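Local structure of potential RNA-dependent RNA polymerase (Human picobirnavirus, 5I62) at residues L124-E129 with N211-Q216; V154-P159 with N174-S179; Y34-Y39 with A427-Y432. The protein synthesises RNA on an RNA template from ribonucleoside triphosphates, releasing diphosphate, and probably serves both transcription and genome replication of a double-stranded RNA virus. One frame throughout, in Å; residues are numbered along the deposited sequence.

Interaction 1 of 3, residues L124-E129 with N211-Q216; sequences LRLRSE and NIRELQ
The loop leading into helix 129-135 docks on helix 208-228 where Arg127 meets Gln216, in what is probably the fingers part of the right-hand (fingers-palm-thumb) polymerase fold. One glutamine answers both polar atoms of the Arg127 backbone. Arg127 N donates to Gln216 O (2.9 Å), on a lone pair of that carbonyl, and Gln216 NE2 returns a short bond to Arg127 O (2.6 Å), which lies only 8° out of the amide plane. The other end of the amide is held from within the helix: Arg213 NH1 reaches Gln216 OE1 at 2.8 Å almost straight (174°), from above the carbonyl plane. Together with the NE2 bond it holds the rotation of the amide, with NE2 facing the loop. Arg213 folds back at chi2 and chi3, and Leu126 CD2 sits at the edge of its guanidinium, 3.9 Å from NH1. From the other segment Glu129 CG packs 3.6 Å from Gln216 CD, the carboxylate and amide planes turned 78° apart. Glu129 OE2 makes a long salt bridge with Arg213 NE (3.9 Å), by charge alone, while OE1 is bonded to Cys160 N. Ser128 OG caps the helix start at Asn131 N. Beside this polar patch Ile212 packs against Val133 of helix 129-135 and Thr157 of helix 150-157, while Leu126 rests on Val217 one residue beyond the contact.

Interaction 2 of 3, residues V154-P159 with N174-S179; sequences VSKTIP and NGREWS
Asn174 heads the tight turn of a beta hairpin between strands 168-173 and 176-189, and it plugs into the carbonyls of Ser155 and Pro159, around the end of helix 150-157, where the chain passes through a cis peptide bond into Pro159. Asn174 and Gly175 both have left-handed backbone angles, close to a type I' turn, a common setting for Asn-Gly. The closely fitted part of the contact is built on this asparagine. Its backbone N gives a straight bond to Pro159 O (2.9 Å, 170°), nearly along the C=O axis. Its CG stands anti to the backbone N (chi1 -167°), on the side of the helix end, and from there ND2 donates to Ser155 O at 3.0 Å. That bond is more bent, and the acceptor lies tilted from the amide plane. Between the two bonds CB rests 3.5 Å from Ile158 O, and the Pro159 ring brings CD near OD1.

The whole contact is at the surface; its other part is looser, with few direct touches and a water between. Arg176 turns back at chi2 and ties NH1 to Asn174 O (3.0 Å), a bond within the turn segment, two residues apart. This leaves the guanidinium with Lys156 O over one face, and the aliphatic part of Lys156 passes beside it, CG 3.6 Å from Arg176 NH2. The like charges stay apart, and Lys156 also makes a cation-pi contact with Tyr146. Trp178 does not touch the helix directly; its side chain touches Pro145 and Asn13. A water bridges the gap: it donates to Lys156 O at 2.8 Å and accepts from Trp178 NE1 at 2.9 Å, lying in the plane of the indole at its edge.

Interaction 3 of 3, residues Y34-Y39 with A427-Y432; sequences YRTPFY and AMQERY
A short, weakly bonded antiparallel pair joins Tyr34-Arg35, near the N-terminus, with Met428-Gln429, where the chain leaves helix 419-427; Arg35 and Met428 form its non-hydrogen-bonded pair. Gln429 N donates to Tyr34 O (3.1 Å), and a water donates to both Tyr34 O and Gln429 O. At the helix end Ala427 O takes two donors: Thr36 N at 2.9 Å, from above the carbonyl plane, and Arg35 NH1 at 3.1 Å, in that plane on a lone pair. The guanidinium lies with one face over Ala427 CB; near its plane Phe38 O is gripped end-on by NH1 and NH2, both 2.8 Å away, and NH2 also bonds Met42 O. In the right-hand polymerase fold the helices that follow probably belong to the thumb; the pairing joins an N-terminal segment to the start of this region, near helix 441-451. Tyr432 lays CB over one face of the Tyr34 ring, a CH-pi contact of 3.5 Å from CB to the ring centroid. The two rings themselves meet obliquely, planes 48° apart. Thr36 CG2 packs 3.6 Å from Gln429 OE1. Thr36 OG1 accepts from Phe38 N in an ST turn (3.2 Å) and is also bonded to Leu426 O.

In the fold
Interactions 1 and 2 are neighbours, centres about 16 Å apart, and share a packed seam: Ile212 CD1 lies 3.6 Å from Ile158 CG2, and Glu129 OE1 3.3 Å from Pro159 CA. Helices 129-135 and 208-228 pack against residues 157-159, which in turn meet the hairpin turn, in a region that is probably part of the fingers. Interaction 3 stands apart, its centre about 38 Å from that of interaction 1, on the opposite side of the chain's centre, and about 40 Å from that of interaction 2. In sequence both lie inside the loop that interaction 3 closes. The antiparallel sheet of strands 257-261, 355-357, 360-363 and 390-392 probably corresponds to the palm of related polymerases; no contact includes its strands.

Interaction 1 of 3, residues L124-E129 with N211-Q216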
loop_
_atom_site.group_PDB
_atom_site.type_symbol
_atom_site.label_atom_id
_atom_site.label_comp_id
_atom_site.label_asym_id
_atom_site.label_seq_id
_atom_site.Cartn_x
_atom_site.Cartn_y
_atom_site.Cartn_z
ATOM N N LEU A 124 -16.870 17.709 -1.487
ATOM C CA LEU A 124 -16.030 17.618 -0.310
ATOM C C LEU A 124 -15.687 19.009 0.192
ATOM O O LEU A 124 -15.477 19.938 -0.589
ATOM C CB LEU A 124 -14.749 16.855 -0.620
ATOM C CG LEU A 124 -14.897 15.506 -1.316
ATOM C CD1 LEU A 124 -13.519 14.909 -1.522
ATOM C CD2 LEU A 124 -15.779 14.568 -0.493
ATOM N N ARG A 125 -15.628 19.152 1.503
ATOM C CA ARG A 125 -15.084 20.356 2.095
ATOM C C ARG A 125 -13.914 19.953 2.973
ATOM O O ARG A 125 -13.872 18.835 3.503
ATOM C CB ARG A 125 -16.131 21.094 2.906
ATOM C CG ARG A 125 -17.539 20.802 2.446
ATOM C CD ARG A 125 -18.456 21.906 2.829
ATOM N NE ARG A 125 -19.807 21.651 2.326
ATOM C CZ ARG A 125 -20.480 22.496 1.534
ATOM N NH1 ARG A 125 -19.960 23.672 1.141
ATOM N NH2 ARG A 125 -21.701 22.173 1.113
ATOM N N LEU A 126 -12.955 20.862 3.098
ATOM C CA LEU A 126 -11.797 20.600 3.935
ATOM C C LEU A 126 -12.232 20.442 5.381
ATOM O O LEU A 126 -13.016 21.242 5.893
ATOM C CB LEU A 126 -10.788 21.737 3.823
ATOM C CG LEU A 126 -9.694 21.588 2.769
ATOM C CD1 LEU A 126 -10.296 21.760 1.378
ATOM C CD2 LEU A 126 -8.594 22.619 3.031
ATOM N N ARG A 127 -11.738 19.402 6.029
ATOM C CA ARG A 127 -11.859 19.346 7.471
ATOM C C ARG A 127 -10.849 20.305 8.101
ATOM O O ARG A 127 -9.854 20.682 7.482
ATOM C CB ARG A 127 -11.635 17.926 7.964
ATOM C CG ARG A 127 -12.739 16.999 7.537
ATOM C CD ARG A 127 -12.866 15.837 8.472
ATOM N NE ARG A 127 -13.715 16.153 9.615
ATOM C CZ ARG A 127 -14.020 15.281 10.567
ATOM N NH1 ARG A 127 -13.540 14.041 10.495
ATOM N NH2 ARG A 127 -14.798 15.649 11.580
ATOM N N SER A 128 -11.116 20.716 9.342
ATOM C CA SER A 128 -10.181 21.612 10.008
ATOM C C SER A 128 -8.938 20.840 10.437
ATOM O O SER A 128 -8.958 19.614 10.581
ATOM C CB SER A 128 -10.813 22.267 11.235
ATOM O OG SER A 128 -11.000 21.292 12.234
ATOM N N GLU A 129 -7.846 21.577 10.654
ATOM C CA GLU A 129 -6.621 20.926 11.105
ATOM C C GLU A 129 -6.845 20.174 12.414
ATOM O O GLU A 129 -6.355 19.053 12.582
ATOM C CB GLU A 129 -5.483 21.948 11.221
ATOM C CG GLU A 129 -5.052 22.446 9.849
ATOM C CD GLU A 129 -3.858 23.381 9.846
ATOM O OE1 GLU A 129 -3.338 23.751 10.924
ATOM O OE2 GLU A 129 -3.438 23.743 8.723
ATOM N N ASN A 211 1.346 16.290 6.165
ATOM C CA ASN A 211 0.326 15.245 6.220
ATOM C C ASN A 211 -0.998 15.775 6.779
ATOM O O ASN A 211 -2.071 15.417 6.284
ATOM C CB ASN A 211 0.821 14.058 7.047
ATOM C CG ASN A 211 1.656 13.079 6.239
ATOM O OD1 ASN A 211 1.576 13.027 5.001
ATOM N ND2 ASN A 211 2.449 12.299 6.929
ATOM N N ILE A 212 -0.948 16.624 7.811
ATOM C CA ILE A 212 -2.174 17.259 8.309
ATOM C C ILE A 212 -2.876 18.039 7.197
ATOM O O ILE A 212 -4.085 17.899 6.978
ATOM C CB ILE A 212 -1.862 18.176 9.509
ATOM C CG1 ILE A 212 -1.340 17.368 10.693
ATOM C CG2 ILE A 212 -3.113 18.982 9.897
ATOM C CD1 ILE A 212 -0.764 18.255 11.832
ATOM N N ARG A 213 -2.138 18.905 6.499
ATOM C CA ARG A 213 -2.775 19.719 5.472
ATOM C C ARG A 213 -3.337 18.847 4.350
ATOM O O ARG A 213 -4.453 19.084 3.869
ATOM C CB ARG A 213 -1.785 20.742 4.929
ATOM C CG ARG A 213 -1.578 21.931 5.881
ATOM C CD ARG A 213 -2.845 22.723 5.905
ATOM N NE ARG A 213 -2.850 23.732 4.872
ATOM C CZ ARG A 213 -3.918 24.166 4.216
ATOM N NH1 ARG A 213 -5.120 23.665 4.443
ATOM N NH2 ARG A 213 -3.758 25.109 3.305
ATOM N N GLU A 214 -2.572 17.847 3.909
ATOM C CA GLU A 214 -3.068 16.927 2.883
ATOM C C GLU A 214 -4.353 16.240 3.337
ATOM O O GLU A 214 -5.347 16.198 2.602
ATOM C CB GLU A 214 -2.009 15.881 2.558
ATOM C CG GLU A 214 -0.775 16.396 1.866
ATOM C CD GLU A 214 0.260 15.290 1.744
ATOM O OE1 GLU A 214 0.398 14.489 2.705
ATOM O OE2 GLU A 214 0.931 15.224 0.706
ATOM N N LEU A 215 -4.359 15.725 4.569
ATOM C CA LEU A 215 -5.481 14.918 5.027
ATOM C C LEU A 215 -6.734 15.738 5.286
ATOM O O LEU A 215 -7.816 15.158 5.404
ATOM C CB LEU A 215 -5.092 14.135 6.279
ATOM C CG LEU A 215 -4.096 12.991 6.068
ATOM C CD1 LEU A 215 -3.700 12.384 7.407
ATOM C CD2 LEU A 215 -4.678 11.923 5.173
ATOM N N GLN A 216 -6.623 17.068 5.382
ATOM C CA GLN A 216 -7.831 17.885 5.432
ATOM C C GLN A 216 -8.732 17.622 4.223
ATOM O O GLN A 216 -9.944 17.849 4.295
ATOM C CB GLN A 216 -7.476 19.367 5.494
ATOM C CG GLN A 216 -6.897 19.835 6.824
ATOM C CD GLN A 216 -6.649 21.321 6.796
ATOM O OE1 GLN A 216 -5.572 21.770 6.400
ATOM N NE2 GLN A 216 -7.668 22.100 7.152
#

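Interaction 2 of 3, residues V154-P159 with N174-S179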
loop_
_atom_site.group_PDB
_atom_site.type_symbol
_atom_site.label_atom_id
_atom_site.label_comp_id
_atom_site.label_asym_id
_atom_site.label_seq_id
_atom_site.Cartn_x
_atom_site.Cartn_y
_atom_site.Cartn_z
ATOM N N VAL A 154 1.824 17.670 18.729
ATOM C CA VAL A 154 0.635 18.278 18.126
ATOM C C VAL A 154 0.593 19.773 18.417
ATOM O O VAL A 154 0.379 20.599 17.513
ATOM C CB VAL A 154 -0.646 17.582 18.623
ATOM C CG1 VAL A 154 -1.865 18.372 18.210
ATOM C CG2 VAL A 154 -0.733 16.160 18.083
ATOM N N SER A 155 0.820 20.145 19.688
ATOM C CA SER A 155 0.667 21.539 20.078
ATOM C C SER A 155 1.741 22.408 19.442
ATOM O O SER A 155 1.522 23.601 19.233
ATOM C CB SER A 155 0.703 21.682 21.601
ATOM O OG SER A 155 1.965 21.267 22.102
ATOM N N LYS A 156 2.895 21.834 19.126
ATOM C CA LYS A 156 3.945 22.566 18.428
ATOM C C LYS A 156 3.731 22.626 16.918
ATOM O O LYS A 156 4.437 23.378 16.237
ATOM C CB LYS A 156 5.301 21.925 18.704
ATOM C CG LYS A 156 5.717 21.950 20.165
ATOM C CD LYS A 156 7.174 21.526 20.285
ATOM C CE LYS A 156 7.355 20.429 21.313
ATOM N NZ LYS A 156 8.687 19.758 21.193
ATOM N N THR A 157 2.796 21.845 16.381
ATOM C CA THR A 157 2.637 21.702 14.940
ATOM C C THR A 157 1.489 22.536 14.391
ATOM O O THR A 157 1.645 23.209 13.367
ATOM C CB THR A 157 2.439 20.222 14.573
ATOM O OG1 THR A 157 3.573 19.481 15.004
ATOM C CG2 THR A 157 2.310 20.048 13.042
ATOM N N ILE A 158 0.336 22.501 15.045
ATOM C CA ILE A 158 -0.819 23.251 14.558
ATOM C C ILE A 158 -1.024 24.538 15.371
ATOM O O ILE A 158 -0.669 24.582 16.533
ATOM C CB ILE A 158 -2.085 22.376 14.568
ATOM C CG1 ILE A 158 -2.411 21.892 15.972
ATOM C CG2 ILE A 158 -1.917 21.182 13.627
ATOM C CD1 ILE A 158 -3.757 21.136 16.047
ATOM N N PRO A 159 -1.592 25.590 14.752
ATOM C CA PRO A 159 -1.985 25.622 13.343
ATOM C C PRO A 159 -0.769 25.691 12.427
ATOM O O PRO A 159 0.280 26.215 12.827
ATOM C CB PRO A 159 -2.832 26.895 13.248
ATOM C CG PRO A 159 -2.191 27.801 14.250
ATOM C CD PRO A 159 -1.839 26.889 15.409
ATOM N N ASN A 174 2.687 26.920 14.259
ATOM C CA ASN A 174 2.441 27.623 15.520
ATOM C C ASN A 174 3.571 28.583 15.887
ATOM O O ASN A 174 4.225 28.404 16.915
ATOM C CB ASN A 174 2.223 26.614 16.655
ATOM C CG ASN A 174 1.648 27.258 17.901
ATOM O OD1 ASN A 174 1.144 28.375 17.844
ATOM N ND2 ASN A 174 1.720 26.556 19.032
ATOM N N GLY A 175 3.845 29.578 15.035
ATOM C CA GLY A 175 4.836 30.598 15.357
ATOM C C GLY A 175 6.251 30.325 14.890
ATOM O O GLY A 175 7.083 31.232 14.950
ATOM N N ARG A 176 6.556 29.114 14.435
ATOM C CA ARG A 176 7.862 28.761 13.902
ATOM C C ARG A 176 7.793 28.676 12.377
ATOM O O ARG A 176 6.764 28.315 11.818
ATOM C CB ARG A 176 8.334 27.409 14.442
ATOM C CG ARG A 176 8.613 27.359 15.931
ATOM C CD ARG A 176 7.348 27.062 16.732
ATOM N NE ARG A 176 7.648 26.341 17.974
ATOM C CZ ARG A 176 6.727 25.981 18.859
ATOM N NH1 ARG A 176 5.452 26.284 18.642
ATOM N NH2 ARG A 176 7.078 25.317 19.959
ATOM N N GLU A 177 8.897 28.995 11.709
ATOM C CA GLU A 177 9.052 28.677 10.292
ATOM C C GLU A 177 10.161 27.648 10.145
ATOM O O GLU A 177 11.316 27.917 10.493
ATOM C CB GLU A 177 9.361 29.895 9.425
ATOM C CG GLU A 177 9.713 29.424 8.003
ATOM C CD GLU A 177 9.717 30.516 6.949
ATOM O OE1 GLU A 177 9.169 31.621 7.186
ATOM O OE2 GLU A 177 10.280 30.251 5.866
ATOM N N TRP A 178 9.803 26.467 9.657
ATOM C CA TRP A 178 10.757 25.414 9.335
ATOM C C TRP A 178 10.842 25.242 7.823
ATOM O O TRP A 178 9.991 25.711 7.066
ATOM C CB TRP A 178 10.353 24.076 9.968
ATOM C CG TRP A 178 10.166 24.063 11.460
ATOM C CD1 TRP A 178 8.995 24.236 12.150
ATOM C CD2 TRP A 178 11.176 23.824 12.446
ATOM N NE1 TRP A 178 9.220 24.128 13.510
ATOM C CE2 TRP A 178 10.550 23.876 13.715
ATOM C CE3 TRP A 178 12.551 23.574 12.383
ATOM C CZ2 TRP A 178 11.249 23.667 14.902
ATOM C CZ3 TRP A 178 13.248 23.382 13.572
ATOM C CH2 TRP A 178 12.593 23.432 14.812
ATOM N N SER A 179 11.881 24.551 7.380
ATOM C CA SER A 179 11.961 24.100 6.001
ATOM C C SER A 179 11.641 22.607 6.000
ATOM O O SER A 179 12.219 21.852 6.788
ATOM C CB SER A 179 13.340 24.387 5.403
ATOM O OG SER A 179 13.280 24.454 3.979
HETATM O O HOH W 1 7.055 23.846 15.359
#

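Interaction 3 of 3, residues Y34-Y39 with A427-Y432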
loop_
_atom_site.group_PDB
_atom_site.type_symbol
_atom_site.label_atom_id
_atom_site.label_comp_id
_atom_site.label_asym_id
_atom_site.label_seq_id
_atom_site.Cartn_x
_atom_site.Cartn_y
_atom_site.Cartn_z
ATOM N N TYR A 34 15.855 -12.031 9.744
ATOM C CA TYR A 34 15.107 -12.244 10.980
ATOM C C TYR A 34 14.111 -13.380 10.786
ATOM O O TYR A 34 13.150 -13.261 10.020
ATOM C CB TYR A 34 14.393 -10.967 11.423
ATOM C CG TYR A 34 15.354 -9.873 11.806
ATOM C CD1 TYR A 34 16.588 -10.185 12.362
ATOM C CD2 TYR A 34 15.033 -8.537 11.624
ATOM C CE1 TYR A 34 17.484 -9.202 12.711
ATOM C CE2 TYR A 34 15.921 -7.546 11.970
ATOM C CZ TYR A 34 17.145 -7.885 12.521
ATOM O OH TYR A 34 18.038 -6.897 12.872
ATOM N N ARG A 35 14.335 -14.473 11.498
ATOM C CA ARG A 35 13.471 -15.640 11.471
ATOM C C ARG A 35 12.650 -15.652 12.757
ATOM O O ARG A 35 13.186 -15.390 13.839
ATOM C CB ARG A 35 14.343 -16.883 11.330
ATOM C CG ARG A 35 13.662 -18.197 11.299
ATOM C CD ARG A 35 13.179 -18.646 9.919
ATOM N NE ARG A 35 12.836 -20.047 10.099
ATOM C CZ ARG A 35 11.746 -20.474 10.735
ATOM N NH1 ARG A 35 10.834 -19.603 11.180
ATOM N NH2 ARG A 35 11.557 -21.777 10.902
ATOM N N THR A 36 11.344 -15.895 12.638
ATOM C CA THR A 36 10.459 -15.965 13.801
ATOM C C THR A 36 10.642 -17.321 14.487
ATOM O O THR A 36 11.320 -18.212 13.975
ATOM C CB THR A 36 8.998 -15.766 13.377
ATOM O OG1 THR A 36 8.572 -16.921 12.650
ATOM C CG2 THR A 36 8.800 -14.503 12.520
ATOM N N PRO A 37 10.029 -17.529 15.660
ATOM C CA PRO A 37 10.065 -18.866 16.283
ATOM C C PRO A 37 9.190 -19.907 15.596
ATOM O O PRO A 37 9.175 -21.063 16.027
ATOM C CB PRO A 37 9.564 -18.609 17.717
ATOM C CG PRO A 37 9.523 -17.129 17.892
ATOM C CD PRO A 37 9.389 -16.530 16.536
ATOM N N PHE A 38 8.466 -19.538 14.546
ATOM C CA PHE A 38 7.587 -20.466 13.844
ATOM C C PHE A 38 8.380 -21.652 13.296
ATOM O O PHE A 38 9.318 -21.469 12.517
ATOM C CB PHE A 38 6.885 -19.709 12.716
ATOM C CG PHE A 38 5.850 -20.503 11.974
ATOM C CD1 PHE A 38 4.699 -20.948 12.612
ATOM C CD2 PHE A 38 5.996 -20.746 10.615
ATOM C CE1 PHE A 38 3.731 -21.667 11.911
ATOM C CE2 PHE A 38 5.036 -21.457 9.911
ATOM C CZ PHE A 38 3.895 -21.913 10.564
ATOM N N TYR A 39 7.993 -22.865 13.694
ATOM C CA TYR A 39 8.707 -24.087 13.312
ATOM C C TYR A 39 10.216 -23.946 13.539
ATOM O O TYR A 39 11.040 -24.301 12.694
ATOM C CB TYR A 39 8.399 -24.486 11.868
ATOM C CG TYR A 39 7.132 -25.302 11.749
ATOM C CD1 TYR A 39 7.066 -26.575 12.291
ATOM C CD2 TYR A 39 6.017 -24.813 11.077
ATOM C CE1 TYR A 39 5.924 -27.335 12.193
ATOM C CE2 TYR A 39 4.861 -25.568 10.968
ATOM C CZ TYR A 39 4.822 -26.828 11.534
ATOM O OH TYR A 39 3.687 -27.601 11.445
ATOM N N ALA A 427 7.073 -17.277 8.862
ATOM C CA ALA A 427 8.413 -17.742 9.195
ATOM C C ALA A 427 9.440 -16.615 9.251
ATOM O O ALA A 427 10.447 -16.729 9.960
ATOM C CB ALA A 427 8.854 -18.803 8.187
ATOM N N MET A 428 9.195 -15.518 8.544
ATOM C CA MET A 428 10.171 -14.456 8.340
ATOM C C MET A 428 9.548 -13.118 8.686
ATOM O O MET A 428 8.418 -12.842 8.288
ATOM C CB MET A 428 10.639 -14.412 6.892
ATOM C CG MET A 428 11.356 -15.645 6.444
ATOM S SD MET A 428 13.021 -15.517 7.068
ATOM C CE MET A 428 13.809 -16.859 6.171
ATOM N N GLN A 429 10.287 -12.268 9.385
ATOM C CA GLN A 429 9.744 -10.968 9.727
ATOM C C GLN A 429 10.644 -9.853 9.222
ATOM O O GLN A 429 11.829 -10.048 8.937
ATOM C CB GLN A 429 9.521 -10.831 11.233
ATOM C CG GLN A 429 10.764 -11.003 12.058
ATOM C CD GLN A 429 10.424 -11.226 13.516
ATOM O OE1 GLN A 429 9.248 -11.168 13.901
ATOM N NE2 GLN A 429 11.446 -11.473 14.343
ATOM N N GLU A 430 10.042 -8.671 9.123
ATOM C CA GLU A 430 10.718 -7.506 8.571
ATOM C C GLU A 430 11.613 -6.822 9.594
ATOM O O GLU A 430 12.651 -6.257 9.240
ATOM C CB GLU A 430 9.674 -6.517 8.075
ATOM C CG GLU A 430 10.251 -5.331 7.370
ATOM C CD GLU A 430 9.165 -4.477 6.764
ATOM O OE1 GLU A 430 7.978 -4.884 6.823
ATOM O OE2 GLU A 430 9.503 -3.401 6.241
ATOM N N ARG A 431 11.216 -6.839 10.853
ATOM C CA ARG A 431 11.954 -6.130 11.881
ATOM C C ARG A 431 12.037 -6.980 13.131
ATOM O O ARG A 431 11.109 -7.714 13.475
ATOM C CB ARG A 431 11.313 -4.785 12.205
ATOM C CG ARG A 431 11.859 -3.681 11.343
ATOM C CD ARG A 431 11.024 -2.428 11.448
ATOM N NE ARG A 431 10.538 -2.052 10.128
ATOM C CZ ARG A 431 11.283 -1.474 9.191
ATOM N NH1 ARG A 431 12.564 -1.186 9.434
ATOM N NH2 ARG A 431 10.744 -1.181 8.010
ATOM N N TYR A 432 13.158 -6.853 13.815
ATOM C CA TYR A 432 13.393 -7.603 15.031
ATOM C C TYR A 432 12.822 -6.842 16.222
ATOM O O TYR A 432 12.989 -5.626 16.333
ATOM C CB TYR A 432 14.890 -7.849 15.199
ATOM C CG TYR A 432 15.303 -8.282 16.575
ATOM C CD1 TYR A 432 15.303 -9.623 16.929
ATOM C CD2 TYR A 432 15.715 -7.348 17.518
ATOM C CE1 TYR A 432 15.688 -10.022 18.192
ATOM C CE2 TYR A 432 16.100 -7.733 18.782
ATOM C CZ TYR A 432 16.088 -9.071 19.116
ATOM O OH TYR A 432 16.474 -9.460 20.379
HETATM O O HOH W 2 13.152 -11.844 7.375
#